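Local coordinates for acetyltransferase (Agrobacterium tumefaciens str., PDB 2DXQ) that probably transfers an acetyl group from acetyl-coenzyme A to an acceptor amine, at the interface of chains A and B. Residues are numbered along the deposited sequence; one frame, centred on the assembly and turned at random. Chains: chain A/B, Acetyltransferase.

Contacts 1 and 2 are neighbouring stretches of one two-fold interface, the centres of their C-alpha atoms about 11 Å apart, and they share A:Lys142. In contact 1 the last strand of chain B, 143-148, runs between strands 117-122 and 139-141 of chain A; in contact 2 the start of the same strand of chain A lies against strand 117-123 of chain B, beside helix 127-135 and B:Gln140. Because each contact has its twin with the chains exchanged, each copy inserts its C-terminal strand into the other's sheet. Such reciprocal exchange suggests a dimer, though the structure alone does not prove one in solution.

Contact 1: the interface of chains A and B. Residues chain A 118-119, 138-139, 141-142; chain B 144-147.
B:Gln146 reaches across between A:Met119 and A:Lys142, its CG anti to the backbone N (chi1 -176°) and the chain extended beyond it, which carries the amide along the selenomethionine side chain. The two lie side by side and point the same way, with the amide oxygen OE1 of B:Gln146 3.3 Å from CG of A:Met119. From the other flank A:Lys142 crosses obliquely; its chain bends at chi2 (-62°) and brings the methylene CE to 3.6 Å from NE2 of the same amide. A:Asn141 meets this side chain nearer its root, at about a right angle, the carboxamide OD1 being 3.7 Å from CB of B:Gln146. ND2 of A:Asn141 is joined through a water to the backbone O of B:Gln146.

On the opposite side of the strand, A:Phe138 and B:Phe145 cross at about a right angle and touch by their roots, CB to CB at 3.7 Å, rather than by stacked rings. The ring of A:Phe138 continues along the strand and turns its edge to CA of B:Gln146, with its CE1 coming near CG2 of B:Ile147. That methyl branch also packs 3.8 Å from CB of A:Val118.

Backbone bonds on both sides fix these groups in register. A:Val118 and B:Ile147 exchange N-H and carbonyl, the bond from A:Val118 N to B:Ile147 O measuring 2.8 Å. B:Gln146 pairs in the same way with A:Val139, with A:Val139 N 2.9 Å from B:Gln146 O. Farther along, a water joins B:Gly144 N to A:Lys142 O.

With antiparallel partners on both sides, strand 143-148 of chain B fills a place in the sheet of chain A. In the deposited pair the sheet of this GNAT-family protein is thus completed by a strand from the other copy, an exchange that would tie the chains together if the dimer is the working form.

Contact 2: the interface of chains A and B. Residues chain A 142-145; chain B 122-125, 130, 140.
The A:Phe145 ring sits among B:His130, B:Thr122 and B:Gln140, its rim pointing at the histidine of helix 127-135. The two rings meet edge to face, planes 70° apart, with CZ of A:Phe145 above the imidazole, toward its rim, 3.7 Å from CG of B:His130. Beside this, CE2 of A:Phe145 touches the methyl CG2 of B:Thr122 at 3.6 Å, while CG of B:Gln140 lies above one face of the phenyl ring, toward its rim.

A:Thr143 extends this apolar patch. Its CG2, anti to the backbone N, fits between CE1 of B:His130 and the bent chain of B:Gln140, 3.5 Å from CG of the latter. The hydroxyl branch OG1 turns toward CA and CB of B:Arg124.

Around the packing, the start of strand 143-148 of chain A pairs antiparallel with strand 117-123 of chain B across the two-fold interface, A:Thr143 and B:Thr122 bonding through their backbones in both directions. The imidazole is held at its edge, nearly in the ring plane: NE2 of B:His130 donates to B:Gly123 O at 2.9 Å, which helps fix the ring's rotation and presents its face to A:Phe145. At the outer rim a water connects the side-chain nitrogen NZ of A:Lys142 to B:Arg124 N.

At the other end, B:Gln140 bends at chi2 (-72°) and its NE2 donates to A:Gly144 O at 2.8 Å, in the carbonyl plane on a lone pair, with that oxygen exactly in the glutamine's amide plane.

Contact 1: the interface of chains A and B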
ATOM      1  N   VAL A 118      -7.806  -0.766   6.684  1.00 13.44           N
ATOM      2  CA  VAL A 118      -6.877  -1.690   6.047  1.00 12.65           C
ATOM      3  C   VAL A 118      -7.401  -1.939   4.632  1.00 12.94           C
ATOM      4  O   VAL A 118      -8.569  -2.249   4.469  1.00 12.05           O
ATOM      5  CB  VAL A 118      -6.770  -3.025   6.829  1.00 13.07           C
ATOM      6  CG1 VAL A 118      -5.751  -3.956   6.154  1.00 13.85           C
ATOM      7  CG2 VAL A 118      -6.340  -2.753   8.272  1.00 13.75           C
HETATM    8  N   MSE A 119      -6.527  -1.825   3.633  1.00 13.14           N
HETATM    9  CA  MSE A 119      -6.935  -1.967   2.231  1.00 15.04           C
HETATM   10  C   MSE A 119      -6.242  -3.146   1.560  1.00 13.44           C
HETATM   11  O   MSE A 119      -5.141  -3.538   1.948  1.00 12.15           O
HETATM   12  CB  MSE A 119      -6.597  -0.682   1.464  1.00 14.46           C
HETATM   13  CG  MSE A 119      -7.439   0.499   1.905  1.00 17.03           C
HETATM   14 SE   MSE A 119      -6.719   2.148   1.136  1.00 23.75          SE
HETATM   15  CE  MSE A 119      -5.154   2.289   2.244  1.00 21.75           C
ATOM     16  N   PHE A 138     -13.127  -8.087   5.102  1.00 15.02           N
ATOM     17  CA  PHE A 138     -13.076  -7.023   4.076  1.00 14.88           C
ATOM     18  C   PHE A 138     -14.436  -6.798   3.420  1.00 15.22           C
ATOM     19  O   PHE A 138     -15.226  -7.738   3.244  1.00 16.06           O
ATOM     20  CB  PHE A 138     -12.083  -7.369   2.967  1.00 14.02           C
ATOM     21  CG  PHE A 138     -10.638  -7.180   3.338  1.00 12.92           C
ATOM     22  CD1 PHE A 138     -10.090  -5.892   3.453  1.00 13.58           C
ATOM     23  CD2 PHE A 138      -9.814  -8.278   3.549  1.00 13.77           C
ATOM     24  CE1 PHE A 138      -8.732  -5.703   3.782  1.00 12.14           C
ATOM     25  CE2 PHE A 138      -8.441  -8.093   3.869  1.00 14.87           C
ATOM     26  CZ  PHE A 138      -7.911  -6.825   3.989  1.00 13.56           C
ATOM     27  N   VAL A 139     -14.700  -5.553   3.034  1.00 15.35           N
ATOM     28  CA  VAL A 139     -15.861  -5.228   2.229  1.00 15.97           C
ATOM     29  C   VAL A 139     -15.377  -4.758   0.856  1.00 15.83           C
ATOM     30  O   VAL A 139     -14.381  -4.024   0.757  1.00 15.76           O
ATOM     31  CB  VAL A 139     -16.703  -4.115   2.899  1.00 15.98           C
ATOM     32  CG1 VAL A 139     -17.953  -3.831   2.094  1.00 17.51           C
ATOM     33  CG2 VAL A 139     -17.056  -4.513   4.318  1.00 18.20           C
ATOM     34  N   ASN A 141     -15.837  -2.370  -1.260  1.00 16.72           N
ATOM     35  CA  ASN A 141     -16.446  -1.046  -1.394  1.00 17.39           C
ATOM     36  C   ASN A 141     -15.492   0.021  -1.882  1.00 17.33           C
ATOM     37  O   ASN A 141     -15.749   1.215  -1.711  1.00 18.07           O
ATOM     38  CB  ASN A 141     -17.130  -0.621  -0.095  1.00 17.48           C
ATOM     39  CG  ASN A 141     -16.177  -0.537   1.072  1.00 19.40           C
ATOM     40  OD1 ASN A 141     -14.954  -0.628   0.913  1.00 20.22           O
ATOM     41  ND2 ASN A 141     -16.736  -0.365   2.271  1.00 21.65           N
ATOM     42  N   LYS A 142     -14.383  -0.416  -2.473  1.00 17.05           N
ATOM     43  CA  LYS A 142     -13.430   0.498  -3.108  1.00 16.33           C
ATOM     44  C   LYS A 142     -13.049  -0.018  -4.489  1.00 15.42           C
ATOM     45  O   LYS A 142     -13.155  -1.216  -4.770  1.00 14.50           O
ATOM     46  CB  LYS A 142     -12.170   0.698  -2.251  1.00 17.59           C
ATOM     47  CG  LYS A 142     -12.428   1.299  -0.863  1.00 19.63           C
ATOM     48  CD  LYS A 142     -13.045   2.708  -0.947  1.00 25.88           C
ATOM     49  CE  LYS A 142     -13.509   3.192   0.427  1.00 27.55           C
ATOM     50  NZ  LYS A 142     -14.351   4.419   0.324  1.00 32.14           N
TER
ATOM     51  N   GLY B 144     -11.009  -3.828  -5.351  1.00 12.60           N
ATOM     52  CA  GLY B 144     -10.617  -3.176  -4.087  1.00 12.65           C
ATOM     53  C   GLY B 144     -11.427  -3.648  -2.896  1.00 12.65           C
ATOM     54  O   GLY B 144     -12.649  -3.825  -3.002  1.00 13.99           O
ATOM     55  N   PHE B 145     -10.739  -3.872  -1.779  1.00 12.71           N
ATOM     56  CA  PHE B 145     -11.377  -4.275  -0.510  1.00 12.47           C
ATOM     57  C   PHE B 145     -10.899  -3.380   0.618  1.00 12.28           C
ATOM     58  O   PHE B 145      -9.755  -2.917   0.611  1.00 11.34           O
ATOM     59  CB  PHE B 145     -11.028  -5.738  -0.179  1.00 12.72           C
ATOM     60  CG  PHE B 145     -11.660  -6.739  -1.102  1.00 13.00           C
ATOM     61  CD1 PHE B 145     -12.875  -7.346  -0.769  1.00 12.45           C
ATOM     62  CD2 PHE B 145     -11.036  -7.098  -2.288  1.00 13.49           C
ATOM     63  CE1 PHE B 145     -13.473  -8.279  -1.630  1.00 14.27           C
ATOM     64  CE2 PHE B 145     -11.619  -8.034  -3.156  1.00 14.37           C
ATOM     65  CZ  PHE B 145     -12.839  -8.623  -2.827  1.00 14.33           C
ATOM     66  N   GLN B 146     -11.756  -3.149   1.610  1.00 12.55           N
ATOM     67  CA  GLN B 146     -11.351  -2.336   2.734  1.00 13.29           C
ATOM     68  C   GLN B 146     -12.094  -2.765   3.975  1.00 13.64           C
ATOM     69  O   GLN B 146     -13.211  -3.244   3.892  1.00 14.05           O
ATOM     70  CB  GLN B 146     -11.641  -0.854   2.429  1.00 13.63           C
ATOM     71  CG  GLN B 146     -11.186   0.122   3.490  1.00 15.45           C
ATOM     72  CD  GLN B 146     -11.164   1.543   2.974  1.00 19.51           C
ATOM     73  OE1 GLN B 146     -10.424   1.869   2.036  1.00 21.79           O
ATOM     74  NE2 GLN B 146     -11.978   2.391   3.560  1.00 20.02           N
ATOM     75  N   ILE B 147     -11.445  -2.598   5.116  1.00 14.54           N
ATOM     76  CA  ILE B 147     -12.117  -2.763   6.408  1.00 16.20           C
ATOM     77  C   ILE B 147     -11.711  -1.573   7.256  1.00 17.51           C
ATOM     78  O   ILE B 147     -10.579  -1.105   7.188  1.00 17.12           O
ATOM     79  CB  ILE B 147     -11.785  -4.129   7.074  1.00 15.80           C
ATOM     80  CG1 ILE B 147     -12.587  -4.331   8.378  1.00 16.24           C
ATOM     81  CG2 ILE B 147     -10.283  -4.295   7.313  1.00 16.51           C
ATOM     82  CD1 ILE B 147     -12.394  -5.747   8.984  1.00 16.22           C
TER
HETATM   83  O   HOH W   1     -12.760  -2.692  -7.576  1.00 18.61           O
HETATM   84  O   HOH W   2     -15.028  -1.198   4.766  1.00 33.67           O

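Contact 2: the interface of chains A and B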
ATOM      1  N   LYS A 142     -14.383  -0.416  -2.473  1.00 17.05           N
ATOM      2  CA  LYS A 142     -13.430   0.498  -3.108  1.00 16.33           C
ATOM      3  C   LYS A 142     -13.049  -0.018  -4.489  1.00 15.42           C
ATOM      4  O   LYS A 142     -13.155  -1.216  -4.770  1.00 14.50           O
ATOM      5  CB  LYS A 142     -12.170   0.698  -2.251  1.00 17.59           C
ATOM      6  CG  LYS A 142     -12.428   1.299  -0.863  1.00 19.63           C
ATOM      7  CD  LYS A 142     -13.045   2.708  -0.947  1.00 25.88           C
ATOM      8  CE  LYS A 142     -13.509   3.192   0.427  1.00 27.55           C
ATOM      9  NZ  LYS A 142     -14.351   4.419   0.324  1.00 32.14           N
ATOM     10  N   THR A 143     -12.627   0.895  -5.355  1.00 14.18           N
ATOM     11  CA  THR A 143     -12.315   0.547  -6.736  1.00 14.44           C
ATOM     12  C   THR A 143     -10.812   0.661  -6.978  1.00 14.26           C
ATOM     13  O   THR A 143     -10.199   1.693  -6.682  1.00 13.87           O
ATOM     14  CB  THR A 143     -13.142   1.426  -7.700  1.00 15.27           C
ATOM     15  OG1 THR A 143     -14.531   1.124  -7.482  1.00 16.14           O
ATOM     16  CG2 THR A 143     -12.806   1.143  -9.187  1.00 16.92           C
ATOM     17  N   GLY A 144     -10.224  -0.417  -7.492  1.00 13.51           N
ATOM     18  CA  GLY A 144      -8.766  -0.471  -7.664  1.00 13.00           C
ATOM     19  C   GLY A 144      -8.315  -0.029  -9.037  1.00 13.43           C
ATOM     20  O   GLY A 144      -8.963  -0.334 -10.038  1.00 14.06           O
ATOM     21  N   PHE A 145      -7.164   0.643  -9.075  1.00 13.54           N
ATOM     22  CA  PHE A 145      -6.552   1.117 -10.302  1.00 13.04           C
ATOM     23  C   PHE A 145      -5.087   0.749 -10.302  1.00 13.91           C
ATOM     24  O   PHE A 145      -4.439   0.743  -9.252  1.00 14.14           O
ATOM     25  CB  PHE A 145      -6.681   2.641 -10.410  1.00 12.86           C
ATOM     26  CG  PHE A 145      -8.055   3.094 -10.829  1.00 12.15           C
ATOM     27  CD1 PHE A 145      -8.396   3.150 -12.181  1.00 15.41           C
ATOM     28  CD2 PHE A 145      -9.004   3.427  -9.873  1.00 12.22           C
ATOM     29  CE1 PHE A 145      -9.683   3.560 -12.572  1.00 11.86           C
ATOM     30  CE2 PHE A 145     -10.286   3.845 -10.253  1.00 14.40           C
ATOM     31  CZ  PHE A 145     -10.618   3.896 -11.604  1.00 13.94           C
TER
ATOM     32  N   THR B 122      -9.577   3.873  -4.746  1.00 16.11           N
ATOM     33  CA  THR B 122     -10.394   5.063  -4.605  1.00 16.24           C
ATOM     34  C   THR B 122     -11.859   4.689  -4.321  1.00 16.27           C
ATOM     35  O   THR B 122     -12.219   3.513  -4.362  1.00 15.12           O
ATOM     36  CB  THR B 122     -10.254   5.956  -5.844  1.00 17.61           C
ATOM     37  OG1 THR B 122     -10.740   7.276  -5.541  1.00 19.62           O
ATOM     38  CG2 THR B 122     -10.999   5.331  -7.028  1.00 17.26           C
ATOM     39  N   GLY B 123     -12.685   5.693  -4.032  1.00 16.00           N
ATOM     40  CA  GLY B 123     -14.113   5.467  -3.746  1.00 16.70           C
ATOM     41  C   GLY B 123     -14.811   4.832  -4.932  1.00 17.91           C
ATOM     42  O   GLY B 123     -14.419   5.050  -6.084  1.00 17.35           O
ATOM     43  N   ARG B 124     -15.835   4.037  -4.663  1.00 18.08           N
ATOM     44  CA  ARG B 124     -16.550   3.384  -5.751  1.00 18.84           C
ATOM     45  C   ARG B 124     -17.540   4.345  -6.389  1.00 18.84           C
ATOM     46  O   ARG B 124     -17.965   5.326  -5.754  1.00 19.15           O
ATOM     47  CB  ARG B 124     -17.262   2.135  -5.253  1.00 19.51           C
ATOM     48  CG  ARG B 124     -18.283   2.401  -4.157  1.00 21.81           C
ATOM     49  CD  ARG B 124     -18.817   1.085  -3.654  1.00 27.82           C
ATOM     50  NE  ARG B 124     -19.718   1.269  -2.526  1.00 32.43           N
ATOM     51  CZ  ARG B 124     -20.348   0.276  -1.906  1.00 34.54           C
ATOM     52  NH1 ARG B 124     -20.176  -0.982  -2.303  1.00 35.20           N
ATOM     53  NH2 ARG B 124     -21.143   0.545  -0.881  1.00 36.20           N
ATOM     54  N   HIS B 125     -17.871   4.080  -7.654  1.00 18.47           N
ATOM     55  CA  HIS B 125     -18.970   4.764  -8.337  1.00 18.78           C
ATOM     56  C   HIS B 125     -18.814   6.269  -8.354  1.00 19.43           C
ATOM     57  O   HIS B 125     -19.769   7.016  -8.135  1.00 19.69           O
ATOM     58  CB  HIS B 125     -20.303   4.314  -7.715  1.00 18.98           C
ATOM     59  CG  HIS B 125     -20.382   2.835  -7.524  1.00 17.86           C
ATOM     60  ND1 HIS B 125     -20.882   2.250  -6.379  1.00 20.12           N
ATOM     61  CD2 HIS B 125     -19.992   1.818  -8.326  1.00 16.01           C
ATOM     62  CE1 HIS B 125     -20.800   0.937  -6.492  1.00 16.72           C
ATOM     63  NE2 HIS B 125     -20.257   0.649  -7.658  1.00 21.47           N
ATOM     64  N   HIS B 130     -12.827   8.468 -11.352  1.00 12.90           N
ATOM     65  CA  HIS B 130     -12.345   7.352 -12.188  1.00 12.37           C
ATOM     66  C   HIS B 130     -11.867   7.814 -13.559  1.00 12.68           C
ATOM     67  O   HIS B 130     -10.880   7.310 -14.073  1.00 12.07           O
ATOM     68  CB  HIS B 130     -13.433   6.274 -12.324  1.00 12.30           C
ATOM     69  CG  HIS B 130     -13.807   5.633 -11.023  1.00 11.41           C
ATOM     70  ND1 HIS B 130     -14.651   4.546 -10.949  1.00 12.28           N
ATOM     71  CD2 HIS B 130     -13.439   5.912  -9.744  1.00 12.78           C
ATOM     72  CE1 HIS B 130     -14.797   4.188  -9.683  1.00 13.62           C
ATOM     73  NE2 HIS B 130     -14.068   4.998  -8.931  1.00 14.73           N
ATOM     74  N   GLN B 140      -8.555   0.023 -14.620  1.00 14.72           N
ATOM     75  CA  GLN B 140      -9.406  -0.486 -13.543  1.00 14.48           C
ATOM     76  C   GLN B 140      -9.466  -1.999 -13.633  1.00 15.64           C
ATOM     77  O   GLN B 140     -10.463  -2.575 -14.123  1.00 15.54           O
ATOM     78  CB  GLN B 140     -10.801   0.148 -13.600  1.00 14.60           C
ATOM     79  CG  GLN B 140     -11.518   0.170 -12.238  1.00 13.88           C
ATOM     80  CD  GLN B 140     -11.982  -1.214 -11.790  1.00 15.94           C
ATOM     81  OE1 GLN B 140     -13.002  -1.730 -12.262  1.00 16.33           O
ATOM     82  NE2 GLN B 140     -11.226  -1.831 -10.886  1.00 15.67           N
TER
HETATM   83  O   HOH W   3     -16.506   3.916  -1.873  1.00 39.16           O